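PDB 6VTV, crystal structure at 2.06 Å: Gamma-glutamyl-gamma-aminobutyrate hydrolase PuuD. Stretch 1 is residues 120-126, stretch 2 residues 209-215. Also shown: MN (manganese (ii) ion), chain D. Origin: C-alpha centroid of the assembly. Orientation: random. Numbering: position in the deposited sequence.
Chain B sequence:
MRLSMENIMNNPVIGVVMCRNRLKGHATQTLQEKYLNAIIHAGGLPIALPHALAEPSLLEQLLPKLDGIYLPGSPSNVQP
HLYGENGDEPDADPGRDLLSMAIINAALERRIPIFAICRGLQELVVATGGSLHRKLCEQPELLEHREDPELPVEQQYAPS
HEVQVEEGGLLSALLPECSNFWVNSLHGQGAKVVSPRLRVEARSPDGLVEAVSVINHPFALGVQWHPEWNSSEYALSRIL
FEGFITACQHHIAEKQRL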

# COMPACT_ATOMS: atom_id res chain seq x y z
N GLY B 120 5.29 13.66 -8.18
CA GLY B 120 5.25 14.31 -6.89
C GLY B 120 5.72 15.75 -6.95
O GLY B 120 5.13 16.63 -6.32
N LEU B 121 6.80 16.01 -7.68
CA LEU B 121 7.25 17.38 -7.88
C LEU B 121 6.15 18.22 -8.53
O LEU B 121 5.88 19.34 -8.11
CB LEU B 121 8.52 17.41 -8.73
CG LEU B 121 8.98 18.78 -9.26
CD1 LEU B 121 10.49 18.90 -9.22
CD2 LEU B 121 8.48 19.05 -10.68
N GLN B 122 5.51 17.67 -9.57
CA GLN B 122 4.41 18.37 -10.21
C GLN B 122 3.24 18.55 -9.26
O GLN B 122 2.53 19.56 -9.32
CB GLN B 122 3.98 17.61 -11.47
CG GLN B 122 5.10 17.45 -12.49
CD GLN B 122 4.78 16.43 -13.57
OE1 GLN B 122 3.77 15.73 -13.49
NE2 GLN B 122 5.64 16.34 -14.57
N GLU B 123 3.02 17.58 -8.36
CA GLU B 123 2.01 17.77 -7.32
C GLU B 123 2.41 18.89 -6.37
O GLU B 123 1.56 19.68 -5.94
CB GLU B 123 1.81 16.46 -6.55
CG GLU B 123 1.03 15.41 -7.33
CD GLU B 123 1.10 14.04 -6.70
OE1 GLU B 123 2.00 13.81 -5.86
OE2 GLU B 123 0.26 13.18 -7.04
N LEU B 124 3.70 18.98 -6.02
CA LEU B 124 4.18 20.05 -5.16
C LEU B 124 3.97 21.41 -5.81
O LEU B 124 3.52 22.37 -5.16
CB LEU B 124 5.65 19.84 -4.83
CG LEU B 124 6.05 19.56 -3.37
CD1 LEU B 124 7.53 19.85 -3.17
CD2 LEU B 124 5.20 20.37 -2.41
N VAL B 125 4.30 21.52 -7.10
CA VAL B 125 4.18 22.79 -7.80
C VAL B 125 2.72 23.23 -7.86
O VAL B 125 2.40 24.40 -7.62
CB VAL B 125 4.81 22.69 -9.20
CG1 VAL B 125 4.46 23.91 -10.04
CG2 VAL B 125 6.31 22.51 -9.10
N VAL B 126 1.82 22.30 -8.17
CA VAL B 126 0.41 22.65 -8.29
C VAL B 126 -0.19 22.94 -6.93
O VAL B 126 -1.01 23.86 -6.78
CB VAL B 126 -0.35 21.54 -9.04
CG1 VAL B 126 -1.85 21.79 -8.99
CG2 VAL B 126 0.13 21.44 -10.47
N VAL B 209 12.66 23.74 -14.93
CA VAL B 209 12.85 23.46 -13.51
C VAL B 209 12.75 21.96 -13.28
O VAL B 209 11.73 21.34 -13.60
CB VAL B 209 11.84 24.23 -12.66
CG1 VAL B 209 11.94 23.81 -11.21
CG2 VAL B 209 12.07 25.73 -12.79
N GLU B 210 13.81 21.37 -12.72
CA GLU B 210 13.85 19.94 -12.46
C GLU B 210 13.83 19.60 -10.98
O GLU B 210 13.76 18.42 -10.63
CB GLU B 210 15.10 19.32 -13.11
CG GLU B 210 14.99 19.15 -14.62
CD GLU B 210 14.54 17.75 -15.02
OE1 GLU B 210 14.76 16.81 -14.24
OE2 GLU B 210 13.95 17.60 -16.11
N ALA B 211 13.87 20.60 -10.10
CA ALA B 211 13.83 20.36 -8.66
C ALA B 211 13.40 21.64 -7.96
O ALA B 211 13.82 22.73 -8.34
CB ALA B 211 15.19 19.89 -8.14
N VAL B 212 12.56 21.49 -6.93
CA VAL B 212 12.05 22.61 -6.16
C VAL B 212 12.09 22.25 -4.68
O VAL B 212 12.25 21.09 -4.30
CB VAL B 212 10.61 23.00 -6.56
CG1 VAL B 212 10.58 23.59 -7.96
CG2 VAL B 212 9.68 21.80 -6.46
N SER B 213 11.92 23.26 -3.83
CA SER B 213 11.79 23.05 -2.40
C SER B 213 10.95 24.18 -1.81
O SER B 213 10.97 25.30 -2.31
CB SER B 213 13.15 22.96 -1.70
OG SER B 213 13.70 24.25 -1.48
N VAL B 214 10.22 23.86 -0.75
CA VAL B 214 9.34 24.83 -0.11
C VAL B 214 10.17 25.72 0.81
O VAL B 214 10.86 25.22 1.70
CB VAL B 214 8.21 24.14 0.65
CG1 VAL B 214 7.43 25.15 1.48
CG2 VAL B 214 7.28 23.41 -0.31
N ILE B 215 10.09 27.03 0.60
CA ILE B 215 10.75 27.98 1.49
C ILE B 215 10.07 27.95 2.85
O ILE B 215 8.85 27.76 2.95
CB ILE B 215 10.73 29.39 0.87
CG1 ILE B 215 11.33 29.36 -0.54
CG2 ILE B 215 11.49 30.38 1.74
CD1 ILE B 215 11.11 30.63 -1.32
MN MN D . 13.91 15.83 -17.39
O HOH W 1 14.26 14.63 -15.46

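How do the two backbones lie against each other? Residues 120-126 are one segment of a longer helix, its turns closed by bonds such as Leu124 N to Gly120 O (2.8 Å) and Val125 N to Leu121 O (2.9 Å). Residues 209-214 form a strand. The axes approach to 9.2 Å with 52° between their N-to-C directions, leaving room for a layer of side chains. The nearest CA atoms are those of Leu121 and Ala211, 7.3 Å apart.

What fills the gap? Mostly Leu121, Leu124 and Val212, all with CA-to-CB bonds directed toward the other stretch. Val212 CG2 is a shared meeting point: it lies 4.1 Å from Leu121 CD1, 4.4 Å from Leu124 CD1 and 4.3 Å from Val125 CG2. Val125 points sideways and contributes less. Farther along, Leu124 CD2 meets Val214 CG2 at 4.2 Å, so Leu124 spans Val212, which points toward the helix, and Val214, which points sideways.

Why can Leu121 come so close to the strand's backbone? Ala211 points its CB away, leaving its main chain open to the helix. Leu121, with chi1 in t, brings CD1 to 3.7 Å from Ala211 CA and 3.6 Å from Glu210 O. These are packing contacts; no hydrogen bond joins the stretches, and cohesion rests on apolar surfaces, with 261 Å² buried in total.

Where do the polar side chains go? Glu210, Ala211 and Ser213 all direct their CA-to-CB bonds away from the helix; the run of two at Glu210 and Ala211 breaks simple alternation. Glu210 OE2 binds the manganese ion at 2.2 Å, while its OE1 accepts a hydrogen bond from a metal-bound water, whose O is 2.5 Å away. Ser213 OG is satisfied elsewhere in the structure. On the helix, Gln122 and Glu123 make no contact with the strand.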